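Side-chain contact in alpha-1,6-mannanase (Bacteroides thetaiotaomicron, PDB 4V1S), which probably hydrolyses alpha-1,6-mannosidic linkages of mannan, as a glycoside hydrolase family 76 member of a gut bacterium: residues M270-L275 with W323-D328. Residues are numbered along the deposited sequence; the frame is centred on the assembly and turned at random.
Sequences MIRSWL and WFDMYD
Arg272 takes hold of Asp325 side-on, offering NE and NH2 to the two oxygens of one carboxylate. The bond from Arg272 NE to Asp325 OD2 is short, 2.7 Å, and almost straight at 172°; it lies in the guanidinium plane but rises from the carboxylate plane, the two flat groups being turned 35° apart. Arg272 NH2 reaches the syn lone pair of Asp325 OD1 at 3.0 Å. The bend at chi3 (73°) brings the guanidinium edge round to the acid, and the two side chains cross at about a right angle. A water bonded to both the backbone O of Arg272 and Asp325 OD2 adds a second link from the same residue. Next to the ion pair, Leu275 CD1 packs on Asp325 CB at 3.6 Å, while Leu275 CD2 meets Met326 CE at 3.9 Å. Leu294 of helix 284-301 touches Met326 as well. With an alanine at Arg272 the guanidinium is gone, and the Asp325 carboxylate would probably lose its counter-charge and be freer to turn. Helices 264-281 and 313-330, nearly parallel here in the mainly helical (alpha/alpha)6 fold of family 76, are thus joined by a charge pair and an adjoining apolar contact, with the bidentate grip likely to favour an ionised Asp325.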
loop_
_atom_site.group_PDB
_atom_site.type_symbol
_atom_site.label_atom_id
_atom_site.label_comp_id
_atom_site.label_asym_id
_atom_site.label_seq_id
_atom_site.Cartn_x
_atom_site.Cartn_y
_atom_site.Cartn_z
ATOM N N MET A 270 5.593 4.570 -6.949
ATOM C CA MET A 270 6.268 4.720 -8.238
ATOM C C MET A 270 7.576 3.928 -8.300
ATOM O O MET A 270 7.817 3.234 -9.274
ATOM C CB MET A 270 6.491 6.185 -8.634
ATOM C CG MET A 270 5.205 6.988 -8.908
ATOM S SD MET A 270 4.180 6.386 -10.273
ATOM C CE MET A 270 5.201 6.935 -11.628
ATOM N N ILE A 271 8.354 3.969 -7.228
ATOM C CA ILE A 271 9.587 3.195 -7.141
ATOM C C ILE A 271 9.268 1.695 -7.337
ATOM O O ILE A 271 9.913 1.009 -8.141
ATOM C CB ILE A 271 10.323 3.458 -5.813
ATOM C CG1 ILE A 271 10.879 4.872 -5.774
ATOM C CG2 ILE A 271 11.451 2.448 -5.607
ATOM C CD1 ILE A 271 11.121 5.347 -4.337
ATOM N N ARG A 272 8.299 1.169 -6.584
ATOM C CA ARG A 272 7.992 -0.247 -6.691
ATOM C C ARG A 272 7.583 -0.597 -8.133
ATOM O O ARG A 272 7.966 -1.643 -8.683
ATOM C CB ARG A 272 6.892 -0.631 -5.709
ATOM C CG ARG A 272 7.254 -0.400 -4.262
ATOM C CD ARG A 272 6.323 -1.158 -3.330
ATOM N NE ARG A 272 6.671 -2.568 -3.419
ATOM C CZ ARG A 272 5.902 -3.595 -3.102
ATOM N NH1 ARG A 272 4.670 -3.423 -2.632
ATOM N NH2 ARG A 272 6.395 -4.825 -3.253
ATOM N N SER A 273 6.791 0.283 -8.744
ATOM C CA SER A 273 6.355 0.089 -10.132
ATOM C C SER A 273 7.538 0.074 -11.080
ATOM O O SER A 273 7.654 -0.825 -11.922
ATOM C CB SER A 273 5.353 1.172 -10.530
ATOM O OG SER A 273 4.158 1.081 -9.769
ATOM N N TRP A 274 8.404 1.074 -10.953
ATOM C CA TRP A 274 9.552 1.174 -11.829
ATOM C C TRP A 274 10.473 -0.025 -11.727
ATOM O O TRP A 274 11.037 -0.468 -12.748
ATOM C CB TRP A 274 10.330 2.454 -11.575
ATOM C CG TRP A 274 9.631 3.723 -11.976
ATOM C CD1 TRP A 274 8.842 3.930 -13.071
ATOM C CD2 TRP A 274 9.700 4.987 -11.283
ATOM N NE1 TRP A 274 8.418 5.236 -13.098
ATOM C CE2 TRP A 274 8.926 5.908 -12.017
ATOM C CE3 TRP A 274 10.330 5.421 -10.111
ATOM C CZ2 TRP A 274 8.780 7.249 -11.629
ATOM C CZ3 TRP A 274 10.173 6.732 -9.720
ATOM C CH2 TRP A 274 9.402 7.640 -10.473
ATOM N N LEU A 275 10.633 -0.583 -10.527
ATOM C CA LEU A 275 11.478 -1.773 -10.378
ATOM C C LEU A 275 10.887 -2.940 -11.140
ATOM O O LEU A 275 11.630 -3.716 -11.749
ATOM C CB LEU A 275 11.728 -2.103 -8.894
ATOM C CG LEU A 275 12.586 -1.058 -8.154
ATOM C CD1 LEU A 275 12.629 -1.409 -6.690
ATOM C CD2 LEU A 275 14.001 -0.959 -8.722
ATOM N N TRP A 323 12.627 -0.391 -0.087
ATOM C CA TRP A 323 13.879 -0.993 0.362
ATOM C C TRP A 323 13.877 -2.529 0.191
ATOM O O TRP A 323 14.874 -3.099 -0.272
ATOM C CB TRP A 323 14.222 -0.593 1.785
ATOM C CG TRP A 323 14.567 0.784 1.953
ATOM C CD1 TRP A 323 15.200 1.615 1.054
ATOM C CD2 TRP A 323 14.358 1.548 3.135
ATOM N NE1 TRP A 323 15.391 2.854 1.618
ATOM C CE2 TRP A 323 14.907 2.840 2.906
ATOM C CE3 TRP A 323 13.798 1.258 4.375
ATOM C CZ2 TRP A 323 14.842 3.871 3.867
ATOM C CZ3 TRP A 323 13.755 2.280 5.352
ATOM C CH2 TRP A 323 14.270 3.564 5.084
ATOM N N PHE A 324 12.800 -3.201 0.602
ATOM C CA PHE A 324 12.710 -4.634 0.413
ATOM C C PHE A 324 12.804 -4.993 -1.068
ATOM O O PHE A 324 13.490 -5.953 -1.418
ATOM C CB PHE A 324 11.428 -5.183 1.044
ATOM C CG PHE A 324 11.412 -5.168 2.570
ATOM C CD1 PHE A 324 12.481 -5.726 3.299
ATOM C CD2 PHE A 324 10.315 -4.653 3.280
ATOM C CE1 PHE A 324 12.446 -5.761 4.687
ATOM C CE2 PHE A 324 10.259 -4.727 4.659
ATOM C CZ PHE A 324 11.341 -5.252 5.369
ATOM N N ASP A 325 12.121 -4.231 -1.942
ATOM C CA ASP A 325 12.190 -4.501 -3.366
ATOM C C ASP A 325 13.603 -4.294 -3.893
ATOM O O ASP A 325 14.050 -5.047 -4.760
ATOM C CB ASP A 325 11.274 -3.600 -4.185
ATOM C CG ASP A 325 9.816 -3.941 -4.057
ATOM O OD1 ASP A 325 9.417 -4.994 -3.468
ATOM O OD2 ASP A 325 9.032 -3.107 -4.542
ATOM N N MET A 326 14.310 -3.284 -3.384
ATOM C CA MET A 326 15.694 -3.059 -3.790
ATOM C C MET A 326 16.579 -4.248 -3.414
ATOM O O MET A 326 17.418 -4.655 -4.195
ATOM C CB MET A 326 16.270 -1.766 -3.202
ATOM C CG MET A 326 15.849 -0.523 -3.948
ATOM S SD MET A 326 16.374 -0.530 -5.686
ATOM C CE MET A 326 15.972 1.148 -6.149
ATOM N N TYR A 327 16.351 -4.825 -2.239
ATOM C CA TYR A 327 17.122 -5.981 -1.808
ATOM C C TYR A 327 16.813 -7.130 -2.749
ATOM O O TYR A 327 17.721 -7.820 -3.188
ATOM C CB TYR A 327 16.847 -6.373 -0.346
ATOM C CG TYR A 327 17.489 -7.681 0.002
ATOM C CD1 TYR A 327 18.844 -7.746 0.294
ATOM C CD2 TYR A 327 16.764 -8.899 -0.087
ATOM C CE1 TYR A 327 19.446 -8.959 0.576
ATOM C CE2 TYR A 327 17.366 -10.127 0.179
ATOM C CZ TYR A 327 18.713 -10.143 0.507
ATOM O OH TYR A 327 19.353 -11.328 0.780
ATOM N N ASP A 328 15.533 -7.339 -3.074
ATOM C CA ASP A 328 15.160 -8.366 -4.066
ATOM C C ASP A 328 15.877 -8.154 -5.423
ATOM O O ASP A 328 16.203 -9.120 -6.139
ATOM C CB ASP A 328 13.645 -8.355 -4.333
ATOM C CG ASP A 328 12.825 -8.743 -3.134
ATOM O OD1 ASP A 328 13.372 -9.330 -2.180
ATOM O OD2 ASP A 328 11.593 -8.446 -3.157
HETATM O O HOH W 1 8.590 -3.840 -7.057
#